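PDB 3IF6: OXA-46 oxacillinase from Pseudomonas aeruginosa, which probably hydrolyses beta-lactam antibiotics to substituted beta-amino acids, as a class D serine beta-lactamase that confers antibiotic resistance. Local coordinates for residues I44-R50 / T228-A234; D90-R96 / N108-L113; T211-G215 / T239-T243; A137-L141 / D150-I154. One frame throughout, in Å; residues are numbered along the deposited sequence.

Contact 1 of 4, residues I44-R50 / T228-A234; sequences IVIADER and TGPVFFA
Strands 44-48 and 229-234 run antiparallel, their axes 4.6 Å apart at 172°. Val45 and Ala234 form a hydrogen-bonded pair: Val45 N gives to Ala234 O at 2.8 Å, and Ala234 N weakly to Val45 O at 3.0 Å. Phe232 N gives to Ala47 O at 3.0 Å, and Ala47 N weakly to Phe232 O at 3.3 Å. Glu49 N closes the ladder on Pro230 O at 2.8 Å. At the strand end, Asp48 makes an Asx turn, its OD1 taking Arg50 N at 3.2 Å. With Asp48 chi1 t and Arg50 chi1 m, Asp48 OD2 and Arg50 NH2 meet in a 2.7 Å salt bridge. Arg50 NH1 and NH2 also give to Asp261 O and Ile260 O; Glu49 pairs with Arg176 and Arg180. Ile46 CG1 packs on Val231 CG1 at 3.6 Å. This is central-sheet pairing of the penicillin-recognising fold. Helix 168-179 packs against Val45 and Ala47, helix 247-259 against Ile44, Val231 and Phe233; strands 55-58 and 217-226 flank the pair.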
loop_
_atom_site.group_PDB
_atom_site.type_symbol
_atom_site.label_atom_id
_atom_site.label_comp_id
_atom_site.label_asym_id
_atom_site.label_seq_id
_atom_site.Cartn_x
_atom_site.Cartn_y
_atom_site.Cartn_z
ATOM N N ILE B 44 -18.188 17.778 0.986
ATOM C CA ILE B 44 -17.189 16.962 0.329
ATOM C C ILE B 44 -16.558 17.738 -0.842
ATOM O O ILE B 44 -17.248 18.464 -1.541
ATOM C CB ILE B 44 -17.795 15.609 -0.144
ATOM C CG1 ILE B 44 -16.680 14.610 -0.540
ATOM C CG2 ILE B 44 -18.815 15.837 -1.250
ATOM C CD1 ILE B 44 -17.124 13.156 -0.543
ATOM N N VAL B 45 -15.240 17.612 -1.001
ATOM C CA VAL B 45 -14.571 17.919 -2.246
ATOM C C VAL B 45 -14.075 16.611 -2.839
ATOM O O VAL B 45 -13.289 15.884 -2.208
ATOM C CB VAL B 45 -13.359 18.818 -2.037
ATOM C CG1 VAL B 45 -12.687 19.082 -3.363
ATOM C CG2 VAL B 45 -13.734 20.117 -1.374
ATOM N N ILE B 46 -14.516 16.274 -4.042
ATOM C CA ILE B 46 -13.783 15.237 -4.768
ATOM C C ILE B 46 -13.116 15.633 -6.096
ATOM O O ILE B 46 -13.792 16.019 -7.062
ATOM C CB ILE B 46 -14.459 13.832 -4.796
ATOM C CG1 ILE B 46 -14.224 13.145 -6.143
ATOM C CG2 ILE B 46 -15.900 13.860 -4.303
ATOM C CD1 ILE B 46 -15.237 13.430 -7.136
ATOM N N ALA B 47 -11.778 15.530 -6.087
ATOM C CA ALA B 47 -10.911 15.752 -7.237
ATOM C C ALA B 47 -10.689 14.477 -8.050
ATOM O O ALA B 47 -9.735 13.745 -7.814
ATOM C CB ALA B 47 -9.583 16.317 -6.774
ATOM N N ASP B 48 -11.505 14.255 -9.063
ATOM C CA ASP B 48 -11.382 13.085 -9.906
ATOM C C ASP B 48 -10.450 13.335 -11.078
ATOM O O ASP B 48 -10.684 14.174 -11.902
ATOM C CB ASP B 48 -12.747 12.649 -10.402
ATOM C CG ASP B 48 -12.654 11.559 -11.354
ATOM O OD1 ASP B 48 -11.557 11.362 -11.843
ATOM O OD2 ASP B 48 -13.636 10.885 -11.608
ATOM N N GLU B 49 -9.345 12.615 -11.105
ATOM C CA GLU B 49 -8.309 12.841 -12.089
ATOM C C GLU B 49 -7.950 11.736 -13.085
ATOM O O GLU B 49 -6.929 11.813 -13.738
ATOM C CB GLU B 49 -7.098 13.473 -11.419
ATOM C CG GLU B 49 -7.461 14.743 -10.733
ATOM C CD GLU B 49 -6.342 15.356 -9.950
ATOM O OE1 GLU B 49 -5.226 14.840 -9.965
ATOM O OE2 GLU B 49 -6.578 16.389 -9.322
ATOM N N ARG B 50 -8.779 10.714 -13.190
ATOM C CA ARG B 50 -8.518 9.621 -14.107
ATOM C C ARG B 50 -8.502 10.015 -15.585
ATOM O O ARG B 50 -7.619 9.655 -16.339
ATOM C CB ARG B 50 -9.545 8.536 -13.895
ATOM C CG ARG B 50 -9.694 8.081 -12.502
ATOM C CD ARG B 50 -10.898 7.216 -12.366
ATOM N NE ARG B 50 -12.045 7.980 -11.937
ATOM C CZ ARG B 50 -13.256 7.500 -11.768
ATOM N NH1 ARG B 50 -13.534 6.242 -11.975
ATOM N NH2 ARG B 50 -14.184 8.302 -11.381
ATOM N N THR B 228 -6.174 4.298 -14.462
ATOM C CA THR B 228 -6.215 5.580 -15.195
ATOM C C THR B 228 -5.809 6.818 -14.376
ATOM O O THR B 228 -5.362 7.840 -14.933
ATOM C CB THR B 228 -7.612 5.783 -15.780
ATOM O OG1 THR B 228 -8.578 5.190 -14.903
ATOM C CG2 THR B 228 -7.717 5.038 -17.095
ATOM N N GLY B 229 -5.930 6.723 -13.057
ATOM C CA GLY B 229 -5.520 7.807 -12.179
ATOM C C GLY B 229 -6.266 7.859 -10.848
ATOM O O GLY B 229 -7.133 7.008 -10.560
ATOM N N PRO B 230 -5.934 8.868 -10.027
ATOM C CA PRO B 230 -6.524 8.975 -8.699
ATOM C C PRO B 230 -7.866 9.711 -8.664
ATOM O O PRO B 230 -8.134 10.593 -9.508
ATOM C CB PRO B 230 -5.470 9.758 -7.915
ATOM C CG PRO B 230 -4.817 10.615 -8.970
ATOM C CD PRO B 230 -4.974 9.951 -10.304
ATOM N N VAL B 231 -8.698 9.326 -7.690
ATOM C CA VAL B 231 -9.828 10.135 -7.246
ATOM C C VAL B 231 -9.550 10.557 -5.795
ATOM O O VAL B 231 -9.624 9.747 -4.882
ATOM C CB VAL B 231 -11.175 9.370 -7.401
ATOM C CG1 VAL B 231 -12.354 10.250 -7.070
ATOM C CG2 VAL B 231 -11.321 8.880 -8.816
ATOM N N PHE B 232 -9.155 11.808 -5.589
ATOM C CA PHE B 232 -9.019 12.353 -4.229
ATOM C C PHE B 232 -10.394 12.615 -3.631
ATOM O O PHE B 232 -11.373 12.747 -4.379
ATOM C CB PHE B 232 -8.134 13.602 -4.226
ATOM C CG PHE B 232 -6.741 13.341 -4.755
ATOM C CD1 PHE B 232 -6.487 13.338 -6.132
ATOM C CD2 PHE B 232 -5.683 13.059 -3.880
ATOM C CE1 PHE B 232 -5.196 13.086 -6.627
ATOM C CE2 PHE B 232 -4.413 12.814 -4.363
ATOM C CZ PHE B 232 -4.173 12.827 -5.753
ATOM N N PHE B 233 -10.473 12.620 -2.294
ATOM C CA PHE B 233 -11.705 12.963 -1.555
ATOM C C PHE B 233 -11.360 13.586 -0.219
ATOM O O PHE B 233 -10.291 13.357 0.322
ATOM C CB PHE B 233 -12.695 11.791 -1.396
ATOM C CG PHE B 233 -12.135 10.600 -0.658
ATOM C CD1 PHE B 233 -12.258 10.502 0.723
ATOM C CD2 PHE B 233 -11.469 9.558 -1.362
ATOM C CE1 PHE B 233 -11.723 9.385 1.420
ATOM C CE2 PHE B 233 -10.934 8.448 -0.685
ATOM C CZ PHE B 233 -11.058 8.364 0.708
ATOM N N ALA B 234 -12.244 14.448 0.256
ATOM C CA ALA B 234 -12.120 15.098 1.524
ATOM C C ALA B 234 -13.529 15.513 1.918
ATOM O O ALA B 234 -14.121 16.423 1.314
ATOM C CB ALA B 234 -11.223 16.279 1.429
#

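Contact 2 of 4, residues D90-R96 / N108-L113; sequences DEFQVFR and NQDQDL. With EDO (1,2-ethanediol), chain K.
Two backbone hydrogen bonds join Phe95 and Gln111 as a single antiparallel hydrogen-bonded pair, CA atoms 4.9 Å apart. Phe95 N gives to Gln111 O at 2.7 Å, and Gln111 N to Phe95 O at 2.8 Å. Arg96 NH1 makes a salt bridge to Asp110 OD1 at 3.2 Å. Arg96, chi1 t and chi2 p, lays one guanidinium face over Asn108 O and Gln109 N.

Asp90 to Gln93 form a type I turn, with an Asx turn in which Asp90 OD2 takes Phe92 N at 2.9 Å. Water 1 links it to the second segment, donating to Asp90 O at 3.1 Å and Gln93 O at 2.6 Å, and accepting from Leu113 N at 2.8 Å. The second segment runs into helix 113-118, whose N-cap is Asp112, chi1 p; its OD1 takes Ser115 N.

Packing is sparse. Leu113 CD2 lies 3.4 Å from Asp90 O and 4.0 Å from Glu91 CA. The Phe95 ring, chi1 m, turns its edge to Asp112 CA and packs on Trp123 and Val124 of helix 122-144. A 1,2-ethanediol, probably from the crystallisation liquor, sits with O1 3.3 Å from Val94 CG2 and weakly hydrogen-bonded to Asp112 OD2 at 3.5 Å. Glu91 makes a salt bridge to a neighbouring subunit. The long loop between helices 75-84 and 113-118 is thus closed on itself mainly by backbone polar groups, water and one exposed ion pair.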
loop_
_atom_site.group_PDB
_atom_site.type_symbol
_atom_site.label_atom_id
_atom_site.label_comp_id
_atom_site.label_asym_id
_atom_site.label_seq_id
_atom_site.Cartn_x
_atom_site.Cartn_y
_atom_site.Cartn_z
ATOM N N ASP B 90 11.952 4.151 11.011
ATOM C CA ASP B 90 11.280 3.507 9.904
ATOM C C ASP B 90 10.061 2.772 10.445
ATOM O O ASP B 90 9.696 2.943 11.613
ATOM C CB ASP B 90 12.223 2.549 9.140
ATOM C CG ASP B 90 12.884 1.479 10.051
ATOM O OD1 ASP B 90 13.994 1.045 9.702
ATOM O OD2 ASP B 90 12.319 1.065 11.091
ATOM N N GLU B 91 9.474 1.925 9.601
ATOM C CA GLU B 91 8.240 1.239 9.915
ATOM C C GLU B 91 8.425 0.103 10.914
ATOM O O GLU B 91 7.429 -0.481 11.389
ATOM C CB GLU B 91 7.608 0.698 8.630
ATOM C CG GLU B 91 8.321 -0.452 7.997
ATOM C CD GLU B 91 9.252 -0.021 6.899
ATOM O OE1 GLU B 91 9.092 -0.584 5.800
ATOM O OE2 GLU B 91 10.094 0.899 7.118
ATOM N N PHE B 92 9.690 -0.232 11.204
ATOM C CA PHE B 92 9.969 -1.314 12.138
ATOM C C PHE B 92 10.308 -0.826 13.537
ATOM O O PHE B 92 10.312 -1.628 14.464
ATOM C CB PHE B 92 11.091 -2.245 11.622
ATOM C CG PHE B 92 10.763 -2.928 10.327
ATOM C CD1 PHE B 92 9.742 -3.870 10.260
ATOM C CD2 PHE B 92 11.484 -2.640 9.179
ATOM C CE1 PHE B 92 9.431 -4.517 9.053
ATOM C CE2 PHE B 92 11.185 -3.291 7.956
ATOM C CZ PHE B 92 10.167 -4.234 7.903
ATOM N N GLN B 93 10.604 0.460 13.714
ATOM C CA GLN B 93 10.898 0.938 15.072
ATOM C C GLN B 93 9.699 0.634 15.970
ATOM O O GLN B 93 8.571 0.806 15.541
ATOM C CB GLN B 93 11.246 2.426 15.084
ATOM C CG GLN B 93 11.703 2.908 16.452
ATOM C CD GLN B 93 12.245 4.302 16.415
ATOM O OE1 GLN B 93 12.421 4.851 15.356
ATOM N NE2 GLN B 93 12.458 4.901 17.574
ATOM N N VAL B 94 9.961 0.153 17.184
ATOM C CA VAL B 94 8.945 -0.275 18.133
ATOM C C VAL B 94 8.785 0.770 19.232
ATOM O O VAL B 94 9.773 1.207 19.853
ATOM C CB VAL B 94 9.295 -1.647 18.805
ATOM C CG1 VAL B 94 8.463 -1.883 20.030
ATOM C CG2 VAL B 94 9.049 -2.793 17.860
ATOM N N PHE B 95 7.527 1.144 19.477
ATOM C CA PHE B 95 7.146 2.009 20.588
ATOM C C PHE B 95 6.308 1.254 21.592
ATOM O O PHE B 95 5.314 0.638 21.226
ATOM C CB PHE B 95 6.394 3.208 20.046
ATOM C CG PHE B 95 7.203 4.011 19.113
ATOM C CD1 PHE B 95 7.167 3.747 17.766
ATOM C CD2 PHE B 95 8.071 5.016 19.604
ATOM C CE1 PHE B 95 7.947 4.472 16.869
ATOM C CE2 PHE B 95 8.848 5.763 18.721
ATOM C CZ PHE B 95 8.781 5.485 17.335
ATOM N N ARG B 96 6.735 1.268 22.855
ATOM C CA ARG B 96 6.133 0.429 23.887
ATOM C C ARG B 96 5.877 1.300 25.104
ATOM O O ARG B 96 6.812 1.862 25.683
ATOM C CB ARG B 96 7.039 -0.779 24.224
ATOM C CG ARG B 96 6.503 -1.766 25.300
ATOM C CD ARG B 96 5.084 -2.243 25.013
ATOM N NE ARG B 96 4.623 -3.249 25.973
ATOM C CZ ARG B 96 4.610 -4.567 25.754
ATOM N NH1 ARG B 96 5.030 -5.060 24.589
ATOM N NH2 ARG B 96 4.162 -5.392 26.695
ATOM N N ASN B 108 -0.574 -2.762 26.324
ATOM C CA ASN B 108 0.268 -3.923 26.514
ATOM C C ASN B 108 0.749 -4.523 25.192
ATOM O O ASN B 108 1.135 -5.681 25.143
ATOM C CB ASN B 108 -0.459 -4.990 27.360
ATOM C CG ASN B 108 -1.696 -5.604 26.650
ATOM O OD1 ASN B 108 -2.083 -6.741 26.952
ATOM N ND2 ASN B 108 -2.330 -4.854 25.738
ATOM N N GLN B 109 0.721 -3.739 24.122
ATOM C CA GLN B 109 1.196 -4.196 22.825
ATOM C C GLN B 109 2.200 -3.212 22.248
ATOM O O GLN B 109 2.117 -2.000 22.484
ATOM C CB GLN B 109 0.032 -4.370 21.863
ATOM C CG GLN B 109 -0.895 -5.549 22.184
ATOM C CD GLN B 109 -2.371 -5.201 22.030
ATOM O OE1 GLN B 109 -3.142 -5.297 22.987
ATOM N NE2 GLN B 109 -2.769 -4.787 20.826
ATOM N N ASP B 110 3.173 -3.783 21.540
ATOM C CA ASP B 110 4.159 -3.103 20.725
ATOM C C ASP B 110 3.434 -2.269 19.671
ATOM O O ASP B 110 2.509 -2.749 19.018
ATOM C CB ASP B 110 5.065 -4.149 20.007
ATOM C CG ASP B 110 6.165 -4.797 20.935
ATOM O OD1 ASP B 110 6.646 -4.197 21.948
ATOM O OD2 ASP B 110 6.579 -5.940 20.593
ATOM N N GLN B 111 3.853 -1.019 19.523
ATOM C CA GLN B 111 3.303 -0.136 18.512
ATOM C C GLN B 111 4.399 0.133 17.517
ATOM O O GLN B 111 5.588 0.107 17.834
ATOM C CB GLN B 111 2.766 1.188 19.107
ATOM C CG GLN B 111 1.630 1.051 20.178
ATOM C CD GLN B 111 0.405 0.297 19.702
ATOM O OE1 GLN B 111 -0.046 0.498 18.581
ATOM N NE2 GLN B 111 -0.148 -0.591 20.560
ATOM N N ASP B 112 3.994 0.344 16.283
ATOM C CA ASP B 112 4.919 0.788 15.267
ATOM C C ASP B 112 4.096 1.784 14.477
ATOM O O ASP B 112 2.912 1.982 14.793
ATOM C CB ASP B 112 5.395 -0.391 14.399
ATOM C CG ASP B 112 4.241 -1.160 13.735
ATOM O OD1 ASP B 112 3.082 -0.708 13.734
ATOM O OD2 ASP B 112 4.503 -2.222 13.169
ATOM N N LEU B 113 4.717 2.378 13.470
ATOM C CA LEU B 113 4.092 3.350 12.578
ATOM C C LEU B 113 2.743 2.940 12.015
ATOM O O LEU B 113 1.859 3.782 11.875
ATOM C CB LEU B 113 5.058 3.694 11.435
ATOM C CG LEU B 113 5.706 5.072 11.415
ATOM C CD1 LEU B 113 5.671 5.776 12.764
ATOM C CD2 LEU B 113 7.091 4.998 10.859
HETATM C C1 EDO K . 6.038 -4.542 16.039
HETATM O O1 EDO K . 6.714 -3.354 15.590
HETATM C C2 EDO K . 4.571 -4.233 16.279
HETATM O O2 EDO K . 3.837 -5.456 16.270
HETATM O O HOH W 1 7.442 1.765 13.372
#

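Contact 3 of 4, residues T211-G215 / T239-T243; sequences TGWEG and TPNRT
This is a small surface contact in which an aromatic side chain from one sheet strand meets a loop turn. Trp213 ends strand 206-213. Residues 239-243 follow strand 229-238 and lead to helix 247-259. They include a type I turn from Thr239 to Arg242, closed by a weak bond from Arg242 N to Thr239 O at 3.2 Å.

Trp213 points toward the turn, with chi1 t and chi2 46°. Its NE1 gives a hydrogen bond to Thr239 OG1 (chi1 p) at 3.0 Å, with the hydroxyl at the indole edge. Trp213 NE1 also gives a weak bond to Gly215 O at 3.2 Å. Gly215 O is 2.9 Å from Thr239 OG1. Gly215 has phi 123° and psi -62°, where a CB would jam against the preceding carbonyl.

Trp213 CZ2 lies 3.6 Å from Arg242 CB, and Trp213 CH2 3.6 Å from Thr243 CG2. Leu246 and Arg249 also touch this indole.

Thr211 and Gly212 are the last two residues of the Lys-Thr-Gly motif of serine beta-lactamases. The Trp213 side chain is about 7 Å from that of Ser72, the predicted acyl-ester nucleophile. A tartrate, probably from the crystallisation liquor, is hydrogen-bonded to Thr211 OG1. The indole is thus held by one hydrogen bond to the loop through NE1, while its six-membered ring meets Arg242 and Thr243 through carbon atoms, beside the probable active site.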
loop_
_atom_site.group_PDB
_atom_site.type_symbol
_atom_site.label_atom_id
_atom_site.label_comp_id
_atom_site.label_asym_id
_atom_site.label_seq_id
_atom_site.Cartn_x
_atom_site.Cartn_y
_atom_site.Cartn_z
ATOM N N THR B 211 -9.459 8.551 8.725
ATOM C CA THR B 211 -10.660 9.097 9.313
ATOM C C THR B 211 -10.224 10.133 10.341
ATOM O O THR B 211 -9.082 10.111 10.818
ATOM C CB THR B 211 -11.580 7.992 9.942
ATOM O OG1 THR B 211 -10.836 7.216 10.883
ATOM C CG2 THR B 211 -12.147 7.051 8.886
ATOM N N GLY B 212 -11.108 11.070 10.655
ATOM C CA GLY B 212 -10.799 12.122 11.642
ATOM C C GLY B 212 -12.005 12.337 12.537
ATOM O O GLY B 212 -13.126 12.169 12.088
ATOM N N TRP B 213 -11.791 12.661 13.807
ATOM C CA TRP B 213 -12.921 12.985 14.701
ATOM C C TRP B 213 -12.440 13.910 15.808
ATOM O O TRP B 213 -11.641 13.501 16.679
ATOM C CB TRP B 213 -13.632 11.749 15.295
ATOM C CG TRP B 213 -14.854 12.138 16.129
ATOM C CD1 TRP B 213 -15.818 13.038 15.775
ATOM C CD2 TRP B 213 -15.247 11.632 17.439
ATOM N NE1 TRP B 213 -16.771 13.122 16.754
ATOM C CE2 TRP B 213 -16.437 12.307 17.802
ATOM C CE3 TRP B 213 -14.687 10.707 18.347
ATOM C CZ2 TRP B 213 -17.104 12.081 19.033
ATOM C CZ3 TRP B 213 -15.358 10.469 19.578
ATOM C CH2 TRP B 213 -16.558 11.156 19.895
ATOM N N GLU B 214 -12.947 15.148 15.741
ATOM C CA GLU B 214 -12.585 16.240 16.638
ATOM C C GLU B 214 -13.502 16.222 17.867
ATOM O O GLU B 214 -13.118 16.670 18.925
ATOM C CB GLU B 214 -12.651 17.574 15.858
ATOM C CG GLU B 214 -12.314 18.869 16.628
ATOM C CD GLU B 214 -13.482 19.451 17.463
ATOM O OE1 GLU B 214 -14.679 19.044 17.331
ATOM O OE2 GLU B 214 -13.174 20.344 18.276
ATOM N N GLY B 215 -14.694 15.646 17.732
ATOM C CA GLY B 215 -15.737 15.771 18.746
ATOM C C GLY B 215 -17.002 16.358 18.162
ATOM O O GLY B 215 -18.053 15.706 18.173
ATOM N N THR B 239 -20.965 16.083 13.971
ATOM C CA THR B 239 -21.295 14.849 14.644
ATOM C C THR B 239 -21.985 15.131 15.975
ATOM O O THR B 239 -21.329 15.043 17.027
ATOM C CB THR B 239 -20.055 13.925 14.871
ATOM O OG1 THR B 239 -19.101 14.613 15.646
ATOM C CG2 THR B 239 -19.422 13.441 13.571
ATOM N N PRO B 240 -23.309 15.452 15.941
ATOM C CA PRO B 240 -23.993 15.752 17.170
ATOM C C PRO B 240 -24.253 14.487 17.994
ATOM O O PRO B 240 -24.374 14.579 19.222
ATOM C CB PRO B 240 -25.290 16.396 16.687
ATOM C CG PRO B 240 -25.590 15.666 15.414
ATOM C CD PRO B 240 -24.225 15.577 14.782
ATOM N N ASN B 241 -24.270 13.340 17.344
ATOM C CA ASN B 241 -24.446 12.059 17.990
ATOM C C ASN B 241 -23.120 11.405 18.310
ATOM O O ASN B 241 -23.054 10.290 18.764
ATOM C CB ASN B 241 -25.370 11.155 17.210
ATOM C CG ASN B 241 -26.703 11.758 17.002
ATOM O OD1 ASN B 241 -27.387 12.049 17.923
ATOM N ND2 ASN B 241 -27.066 11.955 15.781
ATOM N N ARG B 242 -22.066 12.143 18.057
ATOM C CA ARG B 242 -20.760 11.766 18.470
ATOM C C ARG B 242 -20.380 10.430 17.873
ATOM O O ARG B 242 -20.388 10.302 16.690
ATOM C CB ARG B 242 -20.598 11.860 19.977
ATOM C CG ARG B 242 -20.544 13.282 20.577
ATOM C CD ARG B 242 -20.486 13.142 22.091
ATOM N NE ARG B 242 -20.483 14.324 22.957
ATOM C CZ ARG B 242 -20.272 15.559 22.568
ATOM N NH1 ARG B 242 -20.064 15.842 21.297
ATOM N NH2 ARG B 242 -20.289 16.510 23.454
ATOM N N THR B 243 -20.019 9.459 18.694
ATOM C CA THR B 243 -19.556 8.174 18.210
ATOM C C THR B 243 -20.575 7.485 17.339
ATOM O O THR B 243 -20.213 6.775 16.468
ATOM C CB THR B 243 -19.017 7.230 19.306
ATOM O OG1 THR B 243 -20.045 6.822 20.172
ATOM C CG2 THR B 243 -18.068 7.889 20.101
#

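Contact 4 of 4, residues A137-L141 / D150-I154; sequences ARRYL and DPSTI
Arg138 reaches from helix 122-144 across the loop 150-154, with one face of its guanidinium over Ile154 CB. The side chain is extended, chi1 m and chi2 and chi3 both t. Arg138 NH1 gives the one hydrogen bond between the segments, to Pro151 O at 3.2 Å and 163°. Pro151 O lies at the guanidinium edge. Asp150 carries the opposite charge, but its OD2 is 4.3 Å from Arg138 NH1, beyond a salt bridge. The charge is met instead by Glu134, one turn earlier on the helix, which forms a salt bridge to Arg138 NE.

The apolar side rests on Ile154, whose CA-to-CB bond points toward the helix. Ile154 CD1 is 3.9 Å from Leu141 CD1 and 4.0 Å from Arg138 CG. Leu141 has chi1 m and chi2 t, and Phe74 also packs on it. The helix is regular here, with Leu141 N bonded to Ala137 O at 3.1 Å.

The nearest CA atoms, those of Arg138 and Asp150, are 7.2 Å apart, so side chains of the helix span the gap, to the loop backbone at Pro151 O and to the Ile154 side chain. Thr153 N is hydrogen-bonded to Asn163 OD1. The contact lies away from Ser72, the predicted nucleophile. The arrangement is a long helix with the loop that follows it folded back on its side, within the helical part of this class D beta-lactamase.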
loop_
_atom_site.group_PDB
_atom_site.type_symbol
_atom_site.label_atom_id
_atom_site.label_comp_id
_atom_site.label_asym_id
_atom_site.label_seq_id
_atom_site.Cartn_x
_atom_site.Cartn_y
_atom_site.Cartn_z
ATOM N N ALA B 137 8.526 22.156 13.933
ATOM C CA ALA B 137 7.117 21.926 13.598
ATOM C C ALA B 137 6.511 23.121 12.863
ATOM O O ALA B 137 5.822 22.952 11.851
ATOM C CB ALA B 137 6.313 21.584 14.856
ATOM N N ARG B 138 6.789 24.325 13.376
ATOM C CA ARG B 138 6.372 25.578 12.751
ATOM C C ARG B 138 6.968 25.715 11.360
ATOM O O ARG B 138 6.292 26.127 10.428
ATOM C CB ARG B 138 6.776 26.766 13.633
ATOM C CG ARG B 138 6.043 26.839 14.969
ATOM C CD ARG B 138 6.279 28.191 15.678
ATOM N NE ARG B 138 5.471 28.373 16.892
ATOM C CZ ARG B 138 4.205 28.783 16.897
ATOM N NH1 ARG B 138 3.583 29.057 15.757
ATOM N NH2 ARG B 138 3.552 28.909 18.049
ATOM N N ARG B 139 8.237 25.344 11.237
ATOM C CA ARG B 139 8.993 25.409 9.984
ATOM C C ARG B 139 8.404 24.462 8.933
ATOM O O ARG B 139 8.178 24.855 7.782
ATOM C CB ARG B 139 10.485 25.106 10.252
ATOM C CG ARG B 139 11.480 25.637 9.205
ATOM C CD ARG B 139 12.808 24.813 9.183
ATOM N NE ARG B 139 12.609 23.474 8.584
ATOM C CZ ARG B 139 13.562 22.553 8.393
ATOM N NH1 ARG B 139 14.819 22.786 8.752
ATOM N NH2 ARG B 139 13.248 21.385 7.849
ATOM N N TYR B 140 8.139 23.228 9.353
ATOM C CA TYR B 140 7.467 22.212 8.539
ATOM C C TYR B 140 6.082 22.595 8.003
ATOM O O TYR B 140 5.776 22.340 6.849
ATOM C CB TYR B 140 7.290 20.939 9.353
ATOM C CG TYR B 140 8.517 20.077 9.561
ATOM C CD1 TYR B 140 9.370 19.749 8.498
ATOM C CD2 TYR B 140 8.776 19.532 10.813
ATOM C CE1 TYR B 140 10.484 18.925 8.700
ATOM C CE2 TYR B 140 9.864 18.725 11.031
ATOM C CZ TYR B 140 10.715 18.422 9.981
ATOM O OH TYR B 140 11.782 17.614 10.236
ATOM N N LEU B 141 5.225 23.157 8.849
ATOM C CA LEU B 141 3.881 23.565 8.442
ATOM C C LEU B 141 3.917 24.687 7.411
ATOM O O LEU B 141 3.033 24.793 6.539
ATOM C CB LEU B 141 3.107 24.026 9.657
ATOM C CG LEU B 141 2.681 22.928 10.632
ATOM C CD1 LEU B 141 2.383 23.529 12.040
ATOM C CD2 LEU B 141 1.506 22.130 10.072
ATOM N N ASP B 150 -0.197 28.887 10.970
ATOM C CA ASP B 150 0.406 29.511 12.093
ATOM C C ASP B 150 -0.593 29.300 13.130
ATOM O O ASP B 150 -1.729 29.658 12.985
ATOM C CB ASP B 150 0.635 30.978 11.897
ATOM C CG ASP B 150 1.942 31.248 11.291
ATOM O OD1 ASP B 150 1.968 31.854 10.215
ATOM O OD2 ASP B 150 2.935 30.818 11.881
ATOM N N PRO B 151 -0.159 28.793 14.238
ATOM C CA PRO B 151 -1.105 28.573 15.288
ATOM C C PRO B 151 -0.657 29.521 16.316
ATOM O O PRO B 151 0.513 29.794 16.403
ATOM C CB PRO B 151 -0.800 27.146 15.702
ATOM C CG PRO B 151 -0.176 26.568 14.536
ATOM C CD PRO B 151 0.672 27.606 14.025
ATOM N N SER B 152 -1.575 30.054 17.069
ATOM C CA SER B 152 -1.162 30.938 18.096
ATOM C C SER B 152 -0.279 30.138 19.066
ATOM O O SER B 152 0.745 30.625 19.505
ATOM C CB SER B 152 -2.386 31.522 18.772
ATOM O OG SER B 152 -2.233 31.524 20.165
ATOM N N THR B 153 -0.616 28.908 19.382
ATOM C CA THR B 153 0.298 28.147 20.212
ATOM C C THR B 153 0.520 26.741 19.680
ATOM O O THR B 153 -0.195 26.305 18.827
ATOM C CB THR B 153 0.040 28.295 21.738
ATOM O OG1 THR B 153 0.900 27.433 22.479
ATOM C CG2 THR B 153 -1.365 28.018 22.094
ATOM N N ILE B 154 1.574 26.079 20.125
ATOM C CA ILE B 154 1.950 24.770 19.573
ATOM C C ILE B 154 2.613 23.854 20.596
ATOM O O ILE B 154 3.106 22.778 20.238
ATOM C CB ILE B 154 2.837 24.923 18.312
ATOM C CG1 ILE B 154 2.041 24.561 17.066
ATOM C CG2 ILE B 154 4.099 24.078 18.397
ATOM C CD1 ILE B 154 2.851 24.608 15.793
#

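Contact 1 is the buried one; contacts 2 and 4 are partly buried, and contact 3 lies at the surface. Contacts 1 and 3 reach the same central sheet. Both involve strand 229-238 or the loop after it, with nearest atoms about 8 Å apart, and their segments alternate along the chain. Contacts 2 and 4 are nested inside the loop that contact 1 closes; contact 4 uses helix 122-144 itself, and Phe95 and Leu113 of contact 2 pack on it. Their centres are about 26 Å apart. Backbone bonds carry the sheet pairing of contact 1 and, as a single bridge aided by water, contact 2. In contact 3 Trp213, and in contact 4 chiefly Arg138, makes the polar link. Contact 3 alone comes near the predicted nucleophile.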